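Local coordinates for p-47 protein (Clostridium botulinum E1 str. 'BoNT E Beluga', PDB 5WIX), which is of unknown function but has a tulip-domain fold resembling bactericidal/permeability-increasing protein, so lipid binding is conceivable though unproven, at residues A[181-184]-A[185-188]; A[258-261]-A[262-266]. All coordinates share one frame; numbering follows the deposited sequence.

Contact 1 of 2, residues A[181-184]-A[185-188]; sequences NIVW and MNPK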
# COMPACT_ATOMS: atom_id res chain seq x y z
N ASN A 181 11.38 -3.41 10.05
CA ASN A 181 12.12 -2.26 10.56
C ASN A 181 11.32 -0.97 10.44
O ASN A 181 11.59 0.00 11.15
CB ASN A 181 13.46 -2.12 9.84
CG ASN A 181 14.46 -3.18 10.25
OD1 ASN A 181 15.23 -3.00 11.20
ND2 ASN A 181 14.46 -4.30 9.54
N ILE A 182 10.33 -0.96 9.54
CA ILE A 182 9.44 0.19 9.41
C ILE A 182 8.14 -0.08 10.15
O ILE A 182 7.27 -0.80 9.67
CB ILE A 182 9.12 0.53 7.95
CG1 ILE A 182 10.41 0.62 7.13
CG2 ILE A 182 8.33 1.82 7.86
CD1 ILE A 182 10.18 0.70 5.63
N VAL A 183 8.00 0.55 11.31
CA VAL A 183 7.00 0.17 12.30
C VAL A 183 5.59 0.63 11.97
O VAL A 183 4.61 -0.06 12.29
CB VAL A 183 7.41 0.71 13.69
CG1 VAL A 183 6.45 0.23 14.76
CG2 VAL A 183 8.83 0.27 14.01
N TRP A 184 5.46 1.78 11.32
CA TRP A 184 4.14 2.30 11.06
C TRP A 184 3.43 1.51 9.97
O TRP A 184 2.22 1.63 9.79
CB TRP A 184 4.21 3.76 10.66
CG TRP A 184 4.95 4.02 9.41
CD1 TRP A 184 6.26 4.37 9.29
CD2 TRP A 184 4.41 4.02 8.08
NE1 TRP A 184 6.58 4.56 7.97
CE2 TRP A 184 5.47 4.36 7.21
CE3 TRP A 184 3.15 3.76 7.54
CZ2 TRP A 184 5.30 4.44 5.82
CZ3 TRP A 184 2.99 3.83 6.16
CH2 TRP A 184 4.05 4.17 5.32
N MET A 185 4.20 0.71 9.23
CA MET A 185 3.65 -0.11 8.16
C MET A 185 3.22 -1.48 8.66
O MET A 185 2.52 -2.20 7.95
CB MET A 185 4.65 -0.30 7.03
CG MET A 185 4.53 0.69 5.90
SD MET A 185 5.71 0.29 4.59
CE MET A 185 4.77 -0.90 3.64
N ASN A 186 3.65 -1.84 9.87
CA ASN A 186 3.36 -3.16 10.40
C ASN A 186 1.86 -3.38 10.56
O ASN A 186 1.17 -2.58 11.17
CB ASN A 186 4.07 -3.37 11.73
CG ASN A 186 5.58 -3.48 11.58
OD1 ASN A 186 6.07 -3.95 10.55
ND2 ASN A 186 6.31 -3.04 12.60
N PRO A 187 1.36 -4.48 9.97
CA PRO A 187 -0.06 -4.86 9.98
C PRO A 187 -0.48 -5.65 11.20
O PRO A 187 0.28 -6.51 11.64
CB PRO A 187 -0.18 -5.75 8.74
CG PRO A 187 1.18 -6.33 8.56
CD PRO A 187 2.15 -5.30 9.03
N LYS A 188 -1.67 -5.37 11.73
CA LYS A 188 -2.23 -6.15 12.83
C LYS A 188 -3.25 -7.14 12.30
O LYS A 188 -3.15 -8.34 12.53
CB LYS A 188 -2.88 -5.24 13.88
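Met185 lays its side chain along the indole of Trp184, the residue just before it, both pointing the same way. Met185 CG does the touching: it lies over one face of the six-membered ring, 3.5 Å from the centroid and 12° off the ring normal, a CH-pi contact. The sulfur follows higher up, with Met185 SD 4.6 Å from the centroid of that same Trp184 ring, above the face but at a distance. Trp184 makes this possible by setting CG between its backbone N and carbonyl carbon (chi1 63°), which brings the indole over Met185 N, with Trp184 CG 3.4 Å from that atom.

The backbone here winds through two overlapping turns. Asn186 N donates to Val183 O at 3.2 Å, and Met185 N makes a weak bond to Ile182 O at 3.4 Å. The Asn186 side chain slants across that of Val183, with ND2 3.9 Å from Val183 CG1; its OD1 is hydrogen-bonded to Ser180 OG, which anchors the amide.

Ile402 of helix 399-403 packs on both Ile182 and Met185, while Ile25 of strand 25-30 touches Met185 and Trp184. The result is a Met-aromatic contact on a tight turn that leads into strand 187-195, an outermost strand of the six-stranded antiparallel sheet.

Contact 2 of 2, residues A[258-261]-A[262-266]; sequences SNIT and SNNFN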
# COMPACT_ATOMS: atom_id res chain seq x y z
N SER A 258 15.51 24.57 14.56
CA SER A 258 15.86 23.66 15.65
C SER A 258 14.86 23.65 16.79
O SER A 258 14.96 22.80 17.68
CB SER A 258 17.24 24.01 16.18
OG SER A 258 17.57 25.35 15.85
N ASN A 259 13.90 24.58 16.80
CA ASN A 259 12.92 24.56 17.89
C ASN A 259 11.57 24.07 17.41
O ASN A 259 10.54 24.32 18.05
CB ASN A 259 12.80 25.93 18.56
CG ASN A 259 14.13 26.45 19.05
OD1 ASN A 259 14.87 25.75 19.76
ND2 ASN A 259 14.46 27.68 18.65
N ILE A 260 11.59 23.38 16.28
CA ILE A 260 10.42 22.64 15.82
C ILE A 260 10.78 21.21 15.42
O ILE A 260 11.71 20.98 14.63
CB ILE A 260 9.73 23.33 14.66
CG1 ILE A 260 9.58 24.82 14.98
CG2 ILE A 260 8.38 22.71 14.51
CD1 ILE A 260 9.09 25.69 13.85
N THR A 261 10.05 20.24 15.99
CA THR A 261 10.38 18.83 15.80
C THR A 261 9.23 17.82 15.76
O THR A 261 9.36 16.75 16.35
CB THR A 261 11.30 18.30 16.93
OG1 THR A 261 10.57 18.25 18.17
CG2 THR A 261 12.58 19.11 17.08
N SER A 262 8.12 18.12 15.10
CA SER A 262 7.03 17.12 14.95
C SER A 262 6.33 16.77 16.26
O SER A 262 5.12 16.54 16.28
CB SER A 262 7.54 15.81 14.31
OG SER A 262 8.03 14.91 15.28
N ASN A 263 7.09 16.69 17.35
CA ASN A 263 6.49 16.65 18.67
C ASN A 263 5.64 17.91 18.83
O ASN A 263 4.67 17.94 19.59
CB ASN A 263 7.56 16.56 19.76
CG ASN A 263 6.98 16.14 21.10
OD1 ASN A 263 6.06 15.32 21.15
ND2 ASN A 263 7.51 16.70 22.20
N ASN A 264 6.02 18.95 18.08
CA ASN A 264 5.23 20.17 17.94
C ASN A 264 3.98 20.03 17.08
O ASN A 264 3.14 20.94 17.08
CB ASN A 264 6.10 21.28 17.36
CG ASN A 264 7.15 21.75 18.34
OD1 ASN A 264 8.34 21.81 18.02
ND2 ASN A 264 6.73 22.05 19.54
N PHE A 265 3.85 18.90 16.37
CA PHE A 265 2.74 18.67 15.43
C PHE A 265 1.81 17.52 15.77
O PHE A 265 2.23 16.46 16.26
CB PHE A 265 3.29 18.41 14.03
CG PHE A 265 3.84 19.62 13.37
CD1 PHE A 265 3.00 20.49 12.70
CD2 PHE A 265 5.19 19.91 13.45
CE1 PHE A 265 3.51 21.60 12.09
CE2 PHE A 265 5.71 21.03 12.85
CZ PHE A 265 4.86 21.88 12.17
N ASN A 266 0.53 17.72 15.45
CA ASN A 266 -0.48 16.67 15.50
C ASN A 266 -0.99 16.32 14.10
O ASN A 266 -0.99 17.16 13.20
CB ASN A 266 -1.66 17.10 16.37
CG ASN A 266 -1.55 16.58 17.79
OD1 ASN A 266 -0.77 15.66 18.06
ND2 ASN A 266 -2.33 17.16 18.70
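Thr261 N donates to Asn264 OD1 at 3.1 Å, a side-chain bond that ties the loop to the turn following it. The N-H points reasonably well at its acceptor (150°), and the donor is tilted 20° from the amide's carbonyl plane. Asn264 gets its oxygen there by placing CG beside its backbone N, anti to the carbonyl carbon (chi1 -70°), which carries OD1 to the Thr261 N-H. The other end of that amide is held as well, since ND2 is hydrogen-bonded to Asn281 OD1; with both ends engaged, the rotation of the group is fixed.

Ile260 crosses the Asn264 side chain at about a right angle, its CG2 3.6 Å from Asn264 OD1. That methyl also reaches the ring of Phe265, with Ile260 CG2 3.6 Å from Phe265 CE2 and an oblique approach. On the outer side, Thr261 and Asn263 run alongside each other, Thr261 OG1 standing 3.8 Å from Asn263 CB. The model also places Ser262 OG and Asn263 N on Thr261 O, but both separations are too short to trust at this resolution.

From Ser262 to Phe265 the chain makes a type I beta turn, closed by Phe265 N on Ser262 O at 2.7 Å. The turn delivers the chain from the loop after helix 240-252 into strand 265-269, which pairs antiparallel with strand 275-279. Leu283 of strand 283-284 packs against Ile260, Asn264 and Phe265, and the Phe265 ring stacks edge-to-face with that of Phe302 on the long strand 293-307.

Both contacts are local turns that feed a strand, yet they serve different sheets: 181-188 runs into strand 187-195 of the six-stranded sheet, while 258-266 runs into strand 265-269 of the eight-stranded one. Their centres lie 23 Å apart and their nearest atoms about 12 Å, so they do not touch. Contact 1 is a surface contact, though closer to the middle of the molecule, and a sulfur-bearing chain on an indole dominates it. Contact 2, partly buried but farther from the centre of the chain, depends more on an amide, with an isoleucine methyl beside a phenylalanine ring.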